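Local coordinates for protein putative glucoamylase (Bacteroides caccae ATCC 43185, PDB 4QT9) that is a putative glucoamylase of the alpha/alpha toroid fold and probably hydrolyses alpha-linked glucans, releasing glucose, at residues L19-L24 / V358-Y363. Sequence-based numbering, arbitrary orientation.
Sequences LSDDAL and VMRHLY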
loop_
_atom_site.group_PDB
_atom_site.type_symbol
_atom_site.label_atom_id
_atom_site.label_comp_id
_atom_site.label_asym_id
_atom_site.label_seq_id
_atom_site.Cartn_x
_atom_site.Cartn_y
_atom_site.Cartn_z
ATOM N N LEU A 19 -27.831 5.506 10.262
ATOM C CA LEU A 19 -26.831 4.613 9.680
ATOM C C LEU A 19 -25.692 4.312 10.701
ATOM O O LEU A 19 -24.922 5.213 11.068
ATOM C CB LEU A 19 -26.262 5.221 8.369
ATOM C CG LEU A 19 -25.375 4.310 7.488
ATOM C CD1 LEU A 19 -26.216 3.447 6.548
ATOM C CD2 LEU A 19 -24.426 5.141 6.656
ATOM N N SER A 20 -25.606 3.047 11.170
ATOM C CA SER A 20 -24.588 2.647 12.145
ATOM C C SER A 20 -23.189 2.642 11.515
ATOM O O SER A 20 -23.055 2.603 10.281
ATOM C CB SER A 20 -24.908 1.278 12.751
ATOM O OG SER A 20 -24.671 0.194 11.868
ATOM N N ASP A 21 -22.148 2.685 12.375
ATOM C CA ASP A 21 -20.749 2.629 11.949
ATOM C C ASP A 21 -20.509 1.353 11.160
ATOM O O ASP A 21 -19.843 1.400 10.131
ATOM C CB ASP A 21 -19.785 2.722 13.151
ATOM C CG ASP A 21 -19.638 4.115 13.760
ATOM O OD1 ASP A 21 -19.983 5.118 13.072
ATOM O OD2 ASP A 21 -19.148 4.211 14.909
ATOM N N ASP A 22 -21.110 0.230 11.600
ATOM C CA ASP A 22 -20.995 -1.054 10.909
ATOM C C ASP A 22 -21.603 -0.963 9.510
ATOM O O ASP A 22 -20.935 -1.311 8.538
ATOM C CB ASP A 22 -21.638 -2.184 11.722
ATOM C CG ASP A 22 -20.599 -3.163 12.230
ATOM O OD1 ASP A 22 -20.233 -4.102 11.464
ATOM O OD2 ASP A 22 -20.104 -2.964 13.364
ATOM N N ALA A 23 -22.816 -0.392 9.410
ATOM C CA ALA A 23 -23.532 -0.175 8.156
ATOM C C ALA A 23 -22.717 0.711 7.188
ATOM O O ALA A 23 -22.625 0.398 6.000
ATOM C CB ALA A 23 -24.878 0.473 8.449
ATOM N N LEU A 24 -22.141 1.810 7.695
ATOM C CA LEU A 24 -21.334 2.747 6.915
ATOM C C LEU A 24 -20.074 2.050 6.399
ATOM O O LEU A 24 -19.727 2.191 5.224
ATOM C CB LEU A 24 -20.977 3.972 7.783
ATOM C CG LEU A 24 -19.891 4.942 7.277
ATOM C CD1 LEU A 24 -20.333 5.650 6.004
ATOM C CD2 LEU A 24 -19.552 5.976 8.350
ATOM N N VAL A 358 -14.319 11.098 10.027
ATOM C CA VAL A 358 -14.065 11.592 8.679
ATOM C C VAL A 358 -14.876 10.759 7.687
ATOM O O VAL A 358 -15.490 11.337 6.777
ATOM C CB VAL A 358 -12.546 11.584 8.383
ATOM C CG1 VAL A 358 -12.248 11.942 6.930
ATOM C CG2 VAL A 358 -11.839 12.552 9.322
HETATM N N MSE A 359 -14.947 9.422 7.902
HETATM C CA MSE A 359 -15.705 8.531 7.019
HETATM C C MSE A 359 -17.186 8.932 6.971
HETATM O O MSE A 359 -17.757 9.007 5.889
HETATM C CB MSE A 359 -15.573 7.073 7.451
HETATM C CG MSE A 359 -16.082 6.100 6.385
HETATM SE SE MSE A 359 -16.128 4.262 7.040
HETATM C CE MSE A 359 -14.336 4.046 7.596
ATOM N N ARG A 360 -17.785 9.185 8.143
ATOM C CA ARG A 360 -19.183 9.609 8.314
ATOM C C ARG A 360 -19.429 10.970 7.614
ATOM O O ARG A 360 -20.440 11.116 6.888
ATOM C CB ARG A 360 -19.505 9.669 9.832
ATOM C CG ARG A 360 -20.759 10.427 10.277
ATOM C CD ARG A 360 -21.995 9.558 10.350
ATOM N NE ARG A 360 -21.809 8.369 11.186
ATOM C CZ ARG A 360 -22.410 7.206 10.964
ATOM N NH1 ARG A 360 -23.240 7.065 9.936
ATOM N NH2 ARG A 360 -22.185 6.175 11.765
ATOM N N HIS A 361 -18.484 11.934 7.802
ATOM C CA HIS A 361 -18.544 13.285 7.211
ATOM C C HIS A 361 -18.393 13.231 5.684
ATOM O O HIS A 361 -19.177 13.876 4.987
ATOM C CB HIS A 361 -17.461 14.190 7.824
ATOM C CG HIS A 361 -17.420 15.580 7.270
ATOM N ND1 HIS A 361 -18.303 16.552 7.693
ATOM C CD2 HIS A 361 -16.573 16.122 6.363
ATOM C CE1 HIS A 361 -17.991 17.643 7.012
ATOM N NE2 HIS A 361 -16.953 17.433 6.203
ATOM N N LEU A 362 -17.390 12.456 5.165
ATOM C CA LEU A 362 -17.159 12.331 3.724
ATOM C C LEU A 362 -18.365 11.678 3.042
ATOM O O LEU A 362 -18.836 12.194 2.024
ATOM C CB LEU A 362 -15.864 11.566 3.409
ATOM C CG LEU A 362 -14.556 12.202 3.863
ATOM C CD1 LEU A 362 -13.387 11.290 3.566
ATOM C CD2 LEU A 362 -14.378 13.584 3.276
ATOM N N TYR A 363 -18.924 10.610 3.642
ATOM C CA TYR A 363 -20.135 9.965 3.132
ATOM C C TYR A 363 -21.298 10.969 3.055
ATOM O O TYR A 363 -22.007 10.999 2.056
ATOM C CB TYR A 363 -20.509 8.785 4.035
ATOM C CG TYR A 363 -21.649 7.954 3.493
ATOM C CD1 TYR A 363 -21.442 7.031 2.471
ATOM C CD2 TYR A 363 -22.949 8.128 3.964
ATOM C CE1 TYR A 363 -22.505 6.313 1.919
ATOM C CE2 TYR A 363 -24.018 7.411 3.424
ATOM C CZ TYR A 363 -23.793 6.508 2.400
ATOM O OH TYR A 363 -24.847 5.789 1.889
HETATM O O HOH W 1 -19.024 7.857 12.614
#
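Arg360 reaches from helix 352-364 to the start of helix 21-37 and places its guanidinium against two protein acceptors and a water. Leu19 O takes weak, bent hydrogen bonds from both terminal nitrogens, 2.7 Å from Arg360 NH1 and 3.0 Å from Arg360 NH2. Arg360 NH2 also makes a salt bridge to Asp21 OD1 at 2.8 Å, whose hydrogen bond is weak and bent. The carboxylate and guanidinium planes are 25° apart. A water accepts from Arg360 NE and donates to Asp21 OD1, so all three guanidinium nitrogens have an acceptor. Ser20 is the N-cap: its OG accepts from Ala23 N at 3.1 Å, in a nearly straight bond. Leu24 CD2 lies over the centre of one guanidinium face, 4.0 Å above the plane. CG of Leu24, anti to the backbone N (chi1 167°), comes against Met359 SE, and Leu24 CD1 packs on Tyr363 CG at 3.7 Å. Tyr363 meets Phe370 edge-to-face. An alanine at Arg360 would probably leave Asp21 without its cationic mate and Leu19 O without these two donors. In this alpha/alpha toroid protein, charge, weak bonds and one bridging water thus tie the first modelled residues to a helix over 300 residues later, next to the apolar packing of Leu24.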